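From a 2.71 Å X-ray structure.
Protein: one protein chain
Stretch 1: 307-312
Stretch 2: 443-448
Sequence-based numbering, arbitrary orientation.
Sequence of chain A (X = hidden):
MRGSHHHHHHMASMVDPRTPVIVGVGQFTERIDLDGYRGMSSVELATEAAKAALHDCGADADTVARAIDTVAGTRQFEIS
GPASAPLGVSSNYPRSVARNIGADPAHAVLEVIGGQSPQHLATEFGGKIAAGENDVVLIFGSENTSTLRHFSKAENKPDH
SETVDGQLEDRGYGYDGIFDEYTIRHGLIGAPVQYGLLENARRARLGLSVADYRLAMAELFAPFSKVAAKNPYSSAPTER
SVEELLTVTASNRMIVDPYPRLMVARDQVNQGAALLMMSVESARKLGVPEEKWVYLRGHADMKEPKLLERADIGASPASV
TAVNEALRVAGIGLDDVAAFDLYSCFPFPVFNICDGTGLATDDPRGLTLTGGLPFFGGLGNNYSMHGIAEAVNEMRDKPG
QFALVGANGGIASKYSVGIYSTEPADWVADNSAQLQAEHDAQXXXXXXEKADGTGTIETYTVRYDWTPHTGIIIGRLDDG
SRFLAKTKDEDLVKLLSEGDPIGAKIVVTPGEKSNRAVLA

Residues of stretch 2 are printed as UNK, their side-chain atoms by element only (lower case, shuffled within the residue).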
# COMPACT_ATOMS: atom_id res chain seq x y z
N LEU A 307 1.77 15.99 -2.96
CA LEU A 307 3.18 15.79 -2.90
C LEU A 307 3.97 17.06 -2.71
O LEU A 307 4.77 17.12 -1.91
CB LEU A 307 3.66 14.97 -4.08
CG LEU A 307 5.14 14.73 -4.18
CD1 LEU A 307 5.61 14.06 -2.96
CD2 LEU A 307 5.43 13.91 -5.38
N LEU A 308 3.78 18.12 -3.40
CA LEU A 308 4.69 19.23 -3.16
C LEU A 308 4.45 20.13 -1.91
O LEU A 308 5.18 21.08 -1.67
CB LEU A 308 4.62 20.08 -4.38
CG LEU A 308 5.50 19.90 -5.61
CD1 LEU A 308 6.78 19.13 -5.48
CD2 LEU A 308 4.75 19.78 -6.92
N GLU A 309 3.39 19.84 -1.16
CA GLU A 309 3.03 20.61 0.03
C GLU A 309 3.67 20.02 1.29
O GLU A 309 3.78 20.69 2.31
CB GLU A 309 1.49 20.65 0.18
CG GLU A 309 0.74 21.64 -0.74
CD GLU A 309 -0.82 21.47 -0.74
OE1 GLU A 309 -1.39 20.63 0.03
OE2 GLU A 309 -1.47 22.20 -1.53
N ARG A 310 4.09 18.76 1.21
CA ARG A 310 4.60 17.97 2.35
C ARG A 310 5.87 18.55 2.95
O ARG A 310 6.79 18.91 2.22
CB ARG A 310 4.83 16.50 1.97
CG ARG A 310 3.61 15.80 1.55
CD ARG A 310 3.84 14.37 1.15
NE ARG A 310 2.63 13.90 0.48
CZ ARG A 310 2.49 12.74 -0.14
NH1 ARG A 310 3.49 11.86 -0.19
NH2 ARG A 310 1.33 12.49 -0.71
N ALA A 311 5.90 18.61 4.29
CA ALA A 311 7.02 19.17 5.04
C ALA A 311 8.35 18.48 4.67
O ALA A 311 9.37 19.12 4.44
CB ALA A 311 6.74 19.11 6.54
N ASP A 312 8.31 17.16 4.58
CA ASP A 312 9.45 16.39 4.14
C ASP A 312 8.98 15.44 3.04
O ASP A 312 8.17 14.57 3.29
CB ASP A 312 10.01 15.60 5.30
CG ASP A 312 11.43 15.11 5.04
OD1 ASP A 312 11.95 15.30 3.91
OD2 ASP A 312 12.03 14.52 5.98
N UNK A 443 1.48 23.54 8.70
CA UNK A 443 1.76 24.46 7.59
C UNK A 443 2.15 23.70 6.32
O UNK A 443 2.80 22.66 6.39
c UNK A 443 2.98 25.09 9.56
c UNK A 443 2.38 23.76 9.85
c UNK A 443 2.94 25.32 8.11
N UNK A 444 1.74 24.23 5.17
CA UNK A 444 2.07 23.65 3.88
C UNK A 444 3.23 24.44 3.28
O UNK A 444 3.25 25.66 3.37
c UNK A 444 -1.52 22.85 2.53
c UNK A 444 -0.38 22.93 3.54
n UNK A 444 -3.80 23.59 3.17
c UNK A 444 0.85 23.67 2.96
c UNK A 444 -2.50 24.05 2.60
N UNK A 445 4.20 23.74 2.69
CA UNK A 445 5.32 24.35 1.94
C UNK A 445 4.77 25.05 0.68
O UNK A 445 3.85 24.54 0.04
c UNK A 445 6.98 22.64 2.78
c UNK A 445 6.41 23.30 1.57
c UNK A 445 7.52 23.90 0.74
N UNK A 446 5.32 26.22 0.37
CA UNK A 446 4.80 27.07 -0.70
C UNK A 446 5.35 26.64 -2.06
O UNK A 446 6.47 26.17 -2.16
c UNK A 446 5.11 28.55 -0.43
N UNK A 447 4.53 26.78 -3.11
CA UNK A 447 4.88 26.37 -4.47
C UNK A 447 4.86 27.60 -5.41
O UNK A 447 3.93 28.42 -5.36
c UNK A 447 4.39 24.72 -6.38
c UNK A 447 3.74 24.10 -4.03
c UNK A 447 3.90 25.26 -5.03
c UNK A 447 2.34 23.52 -3.99
N UNK A 448 5.91 27.75 -6.21
CA UNK A 448 5.89 28.70 -7.30
C UNK A 448 5.80 27.88 -8.57
O UNK A 448 6.77 27.22 -8.96
o UNK A 448 7.57 29.93 -6.01
c UNK A 448 7.19 29.55 -7.34
c UNK A 448 7.01 30.81 -8.22

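At position 443 the side chain consists of three carbons, and the last of them closes onto the backbone N to form a five-membered ring. It makes no contact with stretch 1. Three side-chain carbons closing a five-membered ring through CA and the backbone N identify Pro443.

Position 444 carries four carbons in an unbranched row ending in a nitrogen. The chain runs past the carboxylate of Glu309, yet the terminal nitrogen continues beyond it, so that the approach is made by a carbon of the row. Four carbons followed by a single nitrogen define a lysine, Lys444. Its CD lies 3.3 Å from OE1 of Glu309, a close packing of the aliphatic part of the chain against a carboxylate oxygen rather than an ionic pairing.

At position 445 there are three carbons, the first carrying the other two. The CA-to-CB bond points toward stretch 1, and one of the two terminal carbons reaches the backbone of Arg310 and Ala311. This short symmetrical fork, all carbon, is Val445. Its CG2 sits 3.8 Å from O of Arg310 and 4.1 Å from CA of Ala311, so the side chain packs against main chain.

Position 446 has one side-chain carbon, its CA-to-CB bond directed away from stretch 1, and makes no contact there. A lone CB is alanine, Ala446.

Position 447 again points toward stretch 1. Its four carbons fork at the first, with one arm two carbons long and the other a single carbon, and the longer arm meets Leu308 and Glu309. This pattern is isoleucine, Ile447. CG1 lies 4.1 Å from CB of Leu308, an apolar contact, while CD1 comes within 4.1 Å of CG of Glu309, using the aliphatic portion of that acidic side chain.

Position 448 bears one carbon carrying an oxygen and a carbon, out of reach of stretch 1. The branched hydroxyl side chain is Thr448, whose oxygen is hydrogen-bonded elsewhere in the structure.

The contact is centred on one backbone hydrogen bond, from N of Val445 to O of Glu309, at 3.1 Å and with an N-H...O angle of 161°, close to linear. The CA atoms of Glu309 and Val445 lie 4.8 Å apart, the closest register of the two backbones. Around this anchor the alternating directions of 445, 446 and 447 place Val445 and Ile447 against stretch 1 and leave Ala446 facing away. Together the two segments bury 340 Å², with Glu309 covered most, joining one polar link to modest packing of side-chain carbons against both carbon and oxygen atoms of stretch 1.

Stretch 2 443-448: PKVAIT
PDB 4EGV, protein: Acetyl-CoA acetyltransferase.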